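Blue-light-activated histidine kinase 2 (Erythrobacter litoralis HTCC2594, PDB 4R39) autophosphorylates a histidine with ATP in response to blue light, acting in bacterial virulence through its C-terminal histidine kinase part, the portion in this chain. Local coordinates at residues Asp178-Gly183 / Ala199-Thr204; Gly127-Glu132 / Gln192-Leu197; Gln161-Val166 / Ile211-Ile216. All coordinates share one frame; numbering follows the deposited sequence.

Contact 1: residues Asp178-Gly183 / Ala199-Thr204; sequences DWPNEG and AELNVT. With ANP (phosphoaminophosphonic acid-adenylate ester), chain F.
Apolar packing carries the meeting of Trp179 and Pro180 with Leu201 and Val203, whose CB atoms are directed from strand 200-204 toward the loop. Val203 reaches the indole at its edge, near the ring plane, its methyl CG2 lying 3.9 Å from Trp179 CE3; the two side chains cross at about a right angle. Leu201 slides past Pro180 in the opposite direction and sets CD2 4.0 Å from Pro180 CD. The proline, which follows a cis peptide bond, folds back so that its CB rests 3.6 Å above the plane of the Trp179 ring, over its centre. One indole is thus bounded on a face by its own neighbour and at an edge by the strand.

Polar contacts belong to the loop and the nucleotide. Asp178 N donates to Glu182 OE1 (2.6 Å), and Asn181 ND2 to Asp178 OD2, which it meets from above the carboxylate plane. At the ring edge Trp179 NE1 approaches O2A of the nucleotide at 3.4 Å. Asn184 and Gly186, just beyond the loop, hydrogen-bond the nucleotide. The segment thus borders the alpha-phosphate in this Bergerat-fold ATP pocket, lined partly by Trp179 and Gly183, a position consistent with the ATP-lid region of such kinases.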
loop_
_atom_site.group_PDB
_atom_site.type_symbol
_atom_site.label_atom_id
_atom_site.label_comp_id
_atom_site.label_asym_id
_atom_site.label_seq_id
_atom_site.Cartn_x
_atom_site.Cartn_y
_atom_site.Cartn_z
ATOM N N ASP A 178 12.988 -12.607 9.061
ATOM C CA ASP A 178 13.224 -11.243 9.521
ATOM C C ASP A 178 12.609 -10.255 8.540
ATOM O O ASP A 178 13.308 -9.446 7.922
ATOM C CB ASP A 178 14.723 -10.971 9.667
ATOM C CG ASP A 178 15.012 -9.618 10.301
ATOM O OD1 ASP A 178 14.311 -9.247 11.269
ATOM O OD2 ASP A 178 15.934 -8.919 9.825
ATOM N N TRP A 179 11.292 -10.337 8.402
ATOM C CA TRP A 179 10.556 -9.490 7.479
ATOM C C TRP A 179 10.694 -8.028 7.906
ATOM O O TRP A 179 10.668 -7.731 9.102
ATOM C CB TRP A 179 9.091 -9.931 7.474
ATOM C CG TRP A 179 8.225 -9.240 6.485
ATOM C CD1 TRP A 179 7.884 -9.682 5.242
ATOM C CD2 TRP A 179 7.566 -7.983 6.661
ATOM N NE1 TRP A 179 7.055 -8.772 4.628
ATOM C CE2 TRP A 179 6.847 -7.720 5.479
ATOM C CE3 TRP A 179 7.519 -7.051 7.700
ATOM C CZ2 TRP A 179 6.092 -6.569 5.310
ATOM C CZ3 TRP A 179 6.771 -5.908 7.530
ATOM C CH2 TRP A 179 6.064 -5.676 6.345
ATOM N N PRO A 180 10.834 -7.103 6.940
ATOM C CA PRO A 180 10.822 -7.285 5.484
ATOM C C PRO A 180 12.193 -7.456 4.823
ATOM O O PRO A 180 12.244 -7.442 3.596
ATOM C CB PRO A 180 10.178 -5.991 4.994
ATOM C CG PRO A 180 10.654 -4.974 5.964
ATOM C CD PRO A 180 10.762 -5.676 7.299
ATOM N N ASN A 181 13.269 -7.617 5.587
ATOM C CA ASN A 181 14.573 -7.884 4.978
ATOM C C ASN A 181 14.571 -9.249 4.302
ATOM O O ASN A 181 15.210 -9.445 3.269
ATOM C CB ASN A 181 15.693 -7.819 6.013
ATOM C CG ASN A 181 15.845 -6.441 6.616
ATOM O OD1 ASN A 181 16.178 -5.482 5.920
ATOM N ND2 ASN A 181 15.609 -6.335 7.918
ATOM N N GLU A 182 13.850 -10.189 4.905
ATOM C CA GLU A 182 13.617 -11.495 4.308
ATOM C C GLU A 182 12.144 -11.577 3.937
ATOM O O GLU A 182 11.299 -10.962 4.587
ATOM C CB GLU A 182 13.955 -12.617 5.291
ATOM C CG GLU A 182 15.377 -12.589 5.833
ATOM C CD GLU A 182 15.641 -13.703 6.831
ATOM O OE1 GLU A 182 14.809 -13.895 7.741
ATOM O OE2 GLU A 182 16.678 -14.390 6.706
ATOM N N GLY A 183 11.838 -12.333 2.894
ATOM C CA GLY A 183 10.459 -12.570 2.517
ATOM C C GLY A 183 10.348 -12.874 1.044
ATOM O O GLY A 183 11.328 -13.241 0.400
ATOM N N ALA A 199 11.013 7.167 4.905
ATOM C CA ALA A 199 10.323 6.716 6.111
ATOM C C ALA A 199 11.153 5.729 6.925
ATOM O O ALA A 199 12.226 5.308 6.503
ATOM C CB ALA A 199 9.001 6.077 5.731
ATOM N N GLU A 200 10.633 5.370 8.095
ATOM C CA GLU A 200 11.240 4.372 8.965
ATOM C C GLU A 200 10.205 3.294 9.228
ATOM O O GLU A 200 9.090 3.601 9.630
ATOM C CB GLU A 200 11.642 4.990 10.304
ATOM C CG GLU A 200 12.399 6.313 10.210
ATOM C CD GLU A 200 13.893 6.140 9.997
ATOM O OE1 GLU A 200 14.443 5.085 10.385
ATOM O OE2 GLU A 200 14.518 7.070 9.442
ATOM N N LEU A 201 10.574 2.037 9.003
ATOM C CA LEU A 201 9.687 0.912 9.281
ATOM C C LEU A 201 10.212 0.126 10.478
ATOM O O LEU A 201 11.421 -0.024 10.649
ATOM C CB LEU A 201 9.577 0.006 8.053
ATOM C CG LEU A 201 8.513 -1.095 8.093
ATOM C CD1 LEU A 201 8.012 -1.392 6.687
ATOM C CD2 LEU A 201 9.051 -2.367 8.735
ATOM N N ASN A 202 9.291 -0.357 11.307
ATOM C CA ASN A 202 9.624 -1.187 12.461
ATOM C C ASN A 202 8.618 -2.318 12.608
ATOM O O ASN A 202 7.466 -2.173 12.220
ATOM C CB ASN A 202 9.642 -0.353 13.741
ATOM C CG ASN A 202 10.852 0.554 13.831
ATOM O OD1 ASN A 202 11.965 0.101 14.120
ATOM N ND2 ASN A 202 10.641 1.846 13.601
ATOM N N VAL A 203 9.059 -3.439 13.176
ATOM C CA VAL A 203 8.212 -4.621 13.315
ATOM C C VAL A 203 8.387 -5.274 14.676
ATOM O O VAL A 203 9.499 -5.361 15.194
ATOM C CB VAL A 203 8.539 -5.687 12.252
ATOM C CG1 VAL A 203 7.465 -6.777 12.244
ATOM C CG2 VAL A 203 8.669 -5.053 10.876
ATOM N N THR A 204 7.280 -5.761 15.224
ATOM C CA THR A 204 7.242 -6.376 16.544
ATOM C C THR A 204 6.541 -7.732 16.434
ATOM O O THR A 204 5.450 -7.812 15.878
ATOM C CB THR A 204 6.487 -5.450 17.519
ATOM O OG1 THR A 204 7.282 -4.288 17.789
ATOM C CG2 THR A 204 6.162 -6.154 18.826
HETATM P PG ANP F . 3.471 -11.791 -1.545
HETATM O O1G ANP F . 4.400 -11.484 -2.671
HETATM O O2G ANP F . 3.571 -10.666 -0.449
HETATM O O3G ANP F . 1.992 -11.832 -2.100
HETATM P PB ANP F . 4.215 -13.194 0.774
HETATM O O1B ANP F . 4.293 -14.572 1.339
HETATM O O2B ANP F . 3.075 -12.424 1.512
HETATM N N3B ANP F . 3.889 -13.289 -0.872
HETATM P PA ANP F . 5.814 -11.375 2.093
HETATM O O1A ANP F . 4.795 -10.306 2.016
HETATM O O2A ANP F . 7.253 -10.874 1.939
HETATM O O3A ANP F . 5.591 -12.474 0.962
HETATM O "O5'" ANP F . 5.643 -12.143 3.456
HETATM C "C5'" ANP F . 6.737 -12.919 3.969
HETATM C "C4'" ANP F . 6.216 -13.993 4.890
HETATM O "O4'" ANP F . 6.114 -13.471 6.230
HETATM C "C3'" ANP F . 4.829 -14.544 4.577
HETATM O "O3'" ANP F . 4.901 -15.584 3.609
HETATM C "C2'" ANP F . 4.373 -15.068 5.937
HETATM O "O2'" ANP F . 4.859 -16.383 6.174
HETATM C "C1'" ANP F . 5.024 -14.072 6.907
HETATM N N9 ANP F . 4.141 -13.008 7.373
HETATM C C8 ANP F . 4.009 -11.750 6.841
HETATM N N7 ANP F . 3.150 -10.990 7.473
HETATM C C5 ANP F . 2.681 -11.806 8.495
HETATM C C6 ANP F . 1.744 -11.592 9.524
HETATM N N6 ANP F . 1.081 -10.447 9.700
HETATM N N1 ANP F . 1.510 -12.611 10.379
HETATM C C2 ANP F . 2.171 -13.761 10.208
HETATM N N3 ANP F . 3.075 -14.075 9.277
HETATM C C4 ANP F . 3.287 -13.048 8.446
#

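Contact 2: residues Gly127-Glu132 / Gln192-Leu197; sequences GLLVSE and QLVQGL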
loop_
_atom_site.group_PDB
_atom_site.type_symbol
_atom_site.label_atom_id
_atom_site.label_comp_id
_atom_site.label_asym_id
_atom_site.label_seq_id
_atom_site.Cartn_x
_atom_site.Cartn_y
_atom_site.Cartn_z
ATOM N N GLY A 127 -0.006 3.793 -0.283
ATOM C CA GLY A 127 -1.110 2.917 -0.633
ATOM C C GLY A 127 -0.650 1.489 -0.866
ATOM O O GLY A 127 -1.216 0.547 -0.311
ATOM N N LEU A 128 0.384 1.329 -1.683
ATOM C CA LEU A 128 0.950 0.012 -1.944
ATOM C C LEU A 128 1.527 -0.588 -0.671
ATOM O O LEU A 128 1.412 -1.789 -0.440
ATOM C CB LEU A 128 2.036 0.093 -3.015
ATOM C CG LEU A 128 1.564 0.024 -4.467
ATOM C CD1 LEU A 128 2.727 0.306 -5.393
ATOM C CD2 LEU A 128 0.954 -1.333 -4.789
ATOM N N LEU A 129 2.150 0.254 0.145
ATOM C CA LEU A 129 2.681 -0.181 1.429
ATOM C C LEU A 129 1.586 -0.803 2.284
ATOM O O LEU A 129 1.729 -1.922 2.783
ATOM C CB LEU A 129 3.289 1.007 2.174
ATOM C CG LEU A 129 4.799 0.944 2.381
ATOM C CD1 LEU A 129 5.310 2.264 2.936
ATOM C CD2 LEU A 129 5.153 -0.203 3.312
ATOM N N VAL A 130 0.489 -0.068 2.449
ATOM C CA VAL A 130 -0.621 -0.526 3.273
ATOM C C VAL A 130 -1.231 -1.783 2.674
ATOM O O VAL A 130 -1.681 -2.670 3.399
ATOM C CB VAL A 130 -1.700 0.569 3.419
ATOM C CG1 VAL A 130 -2.963 0.023 4.076
ATOM C CG2 VAL A 130 -1.151 1.722 4.231
ATOM N N SER A 131 -1.242 -1.864 1.352
ATOM C CA SER A 131 -1.781 -3.038 0.691
ATOM C C SER A 131 -0.937 -4.256 1.057
ATOM O O SER A 131 -1.473 -5.293 1.417
ATOM C CB SER A 131 -1.819 -2.845 -0.824
ATOM O OG SER A 131 -2.745 -3.742 -1.416
ATOM N N GLU A 132 0.383 -4.116 0.983
ATOM C CA GLU A 132 1.298 -5.211 1.295
ATOM C C GLU A 132 1.138 -5.726 2.715
ATOM O O GLU A 132 0.998 -6.928 2.941
ATOM C CB GLU A 132 2.750 -4.759 1.124
ATOM C CG GLU A 132 3.180 -4.522 -0.304
ATOM C CD GLU A 132 2.866 -5.686 -1.211
ATOM O OE1 GLU A 132 2.968 -6.851 -0.763
ATOM O OE2 GLU A 132 2.477 -5.438 -2.374
ATOM N N GLN A 192 11.433 -1.041 -0.728
ATOM C CA GLN A 192 11.681 -0.003 -1.720
ATOM C C GLN A 192 10.843 1.236 -1.423
ATOM O O GLN A 192 11.362 2.349 -1.379
ATOM C CB GLN A 192 11.387 -0.525 -3.128
ATOM C CG GLN A 192 12.383 -1.582 -3.602
ATOM C CD GLN A 192 11.964 -2.268 -4.892
ATOM O OE1 GLN A 192 10.826 -2.138 -5.344
ATOM N NE2 GLN A 192 12.888 -3.011 -5.490
ATOM N N LEU A 193 9.548 1.033 -1.210
ATOM C CA LEU A 193 8.625 2.140 -1.004
ATOM C C LEU A 193 8.927 2.911 0.279
ATOM O O LEU A 193 8.795 4.134 0.319
ATOM C CB LEU A 193 7.190 1.624 -0.982
ATOM C CG LEU A 193 6.769 0.847 -2.230
ATOM C CD1 LEU A 193 5.364 0.303 -2.048
ATOM C CD2 LEU A 193 6.855 1.711 -3.478
ATOM N N VAL A 194 9.321 2.193 1.325
ATOM C CA VAL A 194 9.722 2.833 2.571
ATOM C C VAL A 194 10.904 3.756 2.303
ATOM O O VAL A 194 10.986 4.856 2.852
ATOM C CB VAL A 194 10.094 1.785 3.649
ATOM C CG1 VAL A 194 10.859 2.426 4.816
ATOM C CG2 VAL A 194 8.837 1.092 4.156
ATOM N N GLN A 195 11.814 3.301 1.450
ATOM C CA GLN A 195 13.004 4.076 1.130
ATOM C C GLN A 195 12.639 5.320 0.320
ATOM O O GLN A 195 13.202 6.391 0.531
ATOM C CB GLN A 195 14.004 3.209 0.364
ATOM C CG GLN A 195 15.432 3.714 0.431
ATOM C CD GLN A 195 16.402 2.810 -0.301
ATOM O OE1 GLN A 195 17.134 2.033 0.317
ATOM N NE2 GLN A 195 16.414 2.906 -1.625
ATOM N N GLY A 196 11.689 5.171 -0.598
ATOM C CA GLY A 196 11.254 6.276 -1.436
ATOM C C GLY A 196 10.505 7.345 -0.661
ATOM O O GLY A 196 10.412 8.493 -1.095
ATOM N N LEU A 197 9.968 6.961 0.492
ATOM C CA LEU A 197 9.187 7.867 1.326
ATOM C C LEU A 197 10.053 8.601 2.342
ATOM O O LEU A 197 9.584 9.513 3.020
ATOM C CB LEU A 197 8.112 7.080 2.074
ATOM C CG LEU A 197 6.845 6.743 1.299
ATOM C CD1 LEU A 197 6.059 5.673 2.031
ATOM C CD2 LEU A 197 6.008 7.994 1.119
#
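Within the helical layer of this Bergerat-fold kinase domain, Leu129 of helix 120-140 meets Leu193 of helix 185-196. Their short segments run roughly antiparallel but well inclined, 146° between the N-to-C directions, with axes 10.0 Å apart. That spacing leaves room for leucine and valine side chains between the backbones, and the joint is wholly apolar.

Leu129 carries much of it. Its side chain and that of Leu193 slide past each other in opposite directions, bringing Leu129 CG to 4.2 Å from Leu193 CB. Farther out, the branched end of Leu129 divides its contacts: CD1 and CD2 both lie against Val194 CG2, CD1 at 3.9 Å, where the two side chains cross at about a right angle. Leu197 approaches differently, reaching toward Leu129 tip to tip, with Leu197 CD1 3.6 Å from Leu129 CD1.

Neighbours add to the packing: Val190, one turn before Val194 on helix 185-196, also touches Leu129, while Ile37 of helix 32-48 packs on Leu193 and Leu34 on Leu128. On the same helix as Leu129, Glu132 lies in the nucleotide pocket and forms salt bridges with Arg60 and Arg61, so the helix serves both the hydrophobic interior and the ATP site.

With CG of Leu193 anti to its carbonyl carbon (chi1 -57°), the side chain extends across to helix 120-140, where its CD1 lies 3.5 Å from Leu128 CB.

Contact 3: residues Gln161-Val166 / Ile211-Ile216; sequences QLRVTV and IVNIDI
Arg163 and Asp215 form a salt bridge on one face of the central sheet of the Bergerat fold, where strands 161-168 and 211-217 pair antiparallel. Their side chains lie alongside each other, pointing the same way, and the arginine grips the carboxylate side-on with two nitrogens. NE gives the straighter bond, 2.6 Å to Asp215 OD1 at 174°, lying in the guanidinium plane and using the syn lone pair. NH2 reaches OD2 at 3.2 Å, less straight and tilted from that plane. The guanidinium and carboxylate planes stand 46° apart, so the pair is twisted rather than coplanar. A bend at chi3 (-61°) turns the arginine's end back toward the aspartate. Gln161 NE2 also lies near Asp215 OD1, at 3.0 Å. Farther along this face, Thr165 and Asn213 sit side by side, with Thr165 OG1 modelled so close to Asn213 OD1 (2.5 Å) that the length of their hydrogen bond is doubtful.

Beneath these side chains the backbones join through three hydrogen-bonded pairs, Leu162 with Ile216, Val164 with Ile214 and Val166 with Val212, separated by the non-hydrogen-bonded pairs of Arg163 with Asp215 and Thr165 with Asn213. In the central pair, Ile214 N meets Val164 O at 2.9 Å.

The opposite face is apolar and turns to helix 120-140: Val130 touches Val164, Val133 both Val166 and Val212, and Ile126 packs on Ile216. Between the strands on that face, Ile216 CD1 lies 4.1 Å from Val164 CG2 and 4.3 Å from Leu162 CD2.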
loop_
_atom_site.group_PDB
_atom_site.type_symbol
_atom_site.label_atom_id
_atom_site.label_comp_id
_atom_site.label_asym_id
_atom_site.label_seq_id
_atom_site.Cartn_x
_atom_site.Cartn_y
_atom_site.Cartn_z
ATOM N N GLN A 161 4.676 14.648 10.755
ATOM C CA GLN A 161 5.000 13.224 10.775
ATOM C C GLN A 161 3.729 12.386 10.710
ATOM O O GLN A 161 2.869 12.485 11.583
ATOM C CB GLN A 161 5.796 12.850 12.030
ATOM C CG GLN A 161 6.001 11.338 12.203
ATOM C CD GLN A 161 6.995 10.985 13.300
ATOM O OE1 GLN A 161 8.035 11.624 13.443
ATOM N NE2 GLN A 161 6.675 9.957 14.077
ATOM N N LEU A 162 3.616 11.566 9.671
ATOM C CA LEU A 162 2.501 10.636 9.533
ATOM C C LEU A 162 2.932 9.266 10.021
ATOM O O LEU A 162 3.975 8.760 9.610
ATOM C CB LEU A 162 2.064 10.526 8.074
ATOM C CG LEU A 162 0.860 9.613 7.822
ATOM C CD1 LEU A 162 -0.423 10.287 8.272
ATOM C CD2 LEU A 162 0.773 9.206 6.360
ATOM N N ARG A 163 2.134 8.665 10.895
ATOM C CA ARG A 163 2.398 7.310 11.359
ATOM C C ARG A 163 1.324 6.371 10.863
ATOM O O ARG A 163 0.143 6.566 11.146
ATOM C CB ARG A 163 2.453 7.245 12.881
ATOM C CG ARG A 163 2.668 5.837 13.405
ATOM C CD ARG A 163 3.089 5.848 14.856
ATOM N NE ARG A 163 4.352 6.551 15.050
ATOM C CZ ARG A 163 4.835 6.904 16.235
ATOM N NH1 ARG A 163 4.156 6.623 17.340
ATOM N NH2 ARG A 163 5.994 7.543 16.317
ATOM N N VAL A 164 1.745 5.353 10.120
ATOM C CA VAL A 164 0.838 4.323 9.635
ATOM C C VAL A 164 1.137 3.018 10.361
ATOM O O VAL A 164 2.274 2.552 10.368
ATOM C CB VAL A 164 0.970 4.134 8.114
ATOM C CG1 VAL A 164 0.007 3.066 7.620
ATOM C CG2 VAL A 164 0.709 5.452 7.399
ATOM N N THR A 165 0.108 2.442 10.976
ATOM C CA THR A 165 0.242 1.220 11.761
ATOM C C THR A 165 -0.683 0.129 11.242
ATOM O O THR A 165 -1.827 0.398 10.882
ATOM C CB THR A 165 -0.113 1.470 13.243
ATOM O OG1 THR A 165 0.751 2.474 13.782
ATOM C CG2 THR A 165 0.023 0.187 14.077
ATOM N N VAL A 166 -0.178 -1.101 11.213
ATOM C CA VAL A 166 -1.016 -2.276 10.988
ATOM C C VAL A 166 -0.744 -3.282 12.101
ATOM O O VAL A 166 0.388 -3.707 12.297
ATOM C CB VAL A 166 -0.775 -2.898 9.601
ATOM C CG1 VAL A 166 -1.559 -4.200 9.447
ATOM C CG2 VAL A 166 -1.169 -1.907 8.512
ATOM N N ILE A 211 3.036 -6.274 14.897
ATOM C CA ILE A 211 2.790 -4.838 14.812
ATOM C C ILE A 211 3.799 -4.180 13.890
ATOM O O ILE A 211 4.999 -4.224 14.146
ATOM C CB ILE A 211 2.889 -4.155 16.179
ATOM C CG1 ILE A 211 1.919 -4.812 17.165
ATOM C CG2 ILE A 211 2.615 -2.655 16.035
ATOM C CD1 ILE A 211 1.974 -4.223 18.556
ATOM N N VAL A 212 3.299 -3.553 12.831
ATOM C CA VAL A 212 4.137 -2.823 11.888
ATOM C C VAL A 212 3.855 -1.330 11.996
ATOM O O VAL A 212 2.700 -0.913 11.985
ATOM C CB VAL A 212 3.870 -3.271 10.447
ATOM C CG1 VAL A 212 4.829 -2.582 9.489
ATOM C CG2 VAL A 212 3.992 -4.784 10.340
ATOM N N ASN A 213 4.918 -0.537 12.099
ATOM C CA ASN A 213 4.807 0.914 12.186
ATOM C C ASN A 213 5.720 1.596 11.194
ATOM O O ASN A 213 6.924 1.363 11.195
ATOM C CB ASN A 213 5.163 1.397 13.588
ATOM C CG ASN A 213 4.034 1.210 14.567
ATOM O OD1 ASN A 213 3.061 1.965 14.560
ATOM N ND2 ASN A 213 4.156 0.209 15.429
ATOM N N ILE A 214 5.139 2.438 10.347
ATOM C CA ILE A 214 5.910 3.238 9.408
ATOM C C ILE A 214 5.749 4.699 9.782
ATOM O O ILE A 214 4.636 5.213 9.805
ATOM C CB ILE A 214 5.452 3.041 7.953
ATOM C CG1 ILE A 214 5.473 1.559 7.576
ATOM C CG2 ILE A 214 6.362 3.805 7.004
ATOM C CD1 ILE A 214 4.222 0.803 7.958
ATOM N N ASP A 215 6.861 5.353 10.095
ATOM C CA ASP A 215 6.862 6.787 10.352
ATOM C C ASP A 215 7.305 7.513 9.088
ATOM O O ASP A 215 8.400 7.268 8.578
ATOM C CB ASP A 215 7.780 7.128 11.532
ATOM C CG ASP A 215 7.098 6.938 12.886
ATOM O OD1 ASP A 215 5.884 7.220 12.997
ATOM O OD2 ASP A 215 7.780 6.512 13.844
ATOM N N ILE A 216 6.451 8.407 8.591
ATOM C CA ILE A 216 6.669 9.060 7.301
ATOM C C ILE A 216 6.738 10.582 7.448
ATOM O O ILE A 216 5.845 11.183 8.043
ATOM C CB ILE A 216 5.540 8.704 6.315
ATOM C CG1 ILE A 216 5.451 7.182 6.149
ATOM C CG2 ILE A 216 5.776 9.372 4.966
ATOM C CD1 ILE A 216 4.128 6.697 5.604
#

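How the contacts relate
From the N terminus, helix segment 127-132 comes first and strand segment 161-166 next; then follow the nucleotide loop 178-183, helix segment 192-197 and strand segments 199-204 and 211-216. Contact 2 closes a loop of 59 intervening residues, contact 3 one of 44 and contact 1 one of 15. Contacts 1 and 3 each cross contact 2, their segments alternating with its own, whereas contact 1 falls entirely within the span that contact 3 closes. Between them they tie the helix layer and the ATP-site loop to the sheet. Strand 200-204 flanks strand 211-217, with Glu200 O 2.9 Å from Asp215 N. Val194 packs on Leu201, joining contacts 1 and 2, while Val130 meets Val164 between contacts 2 and 3.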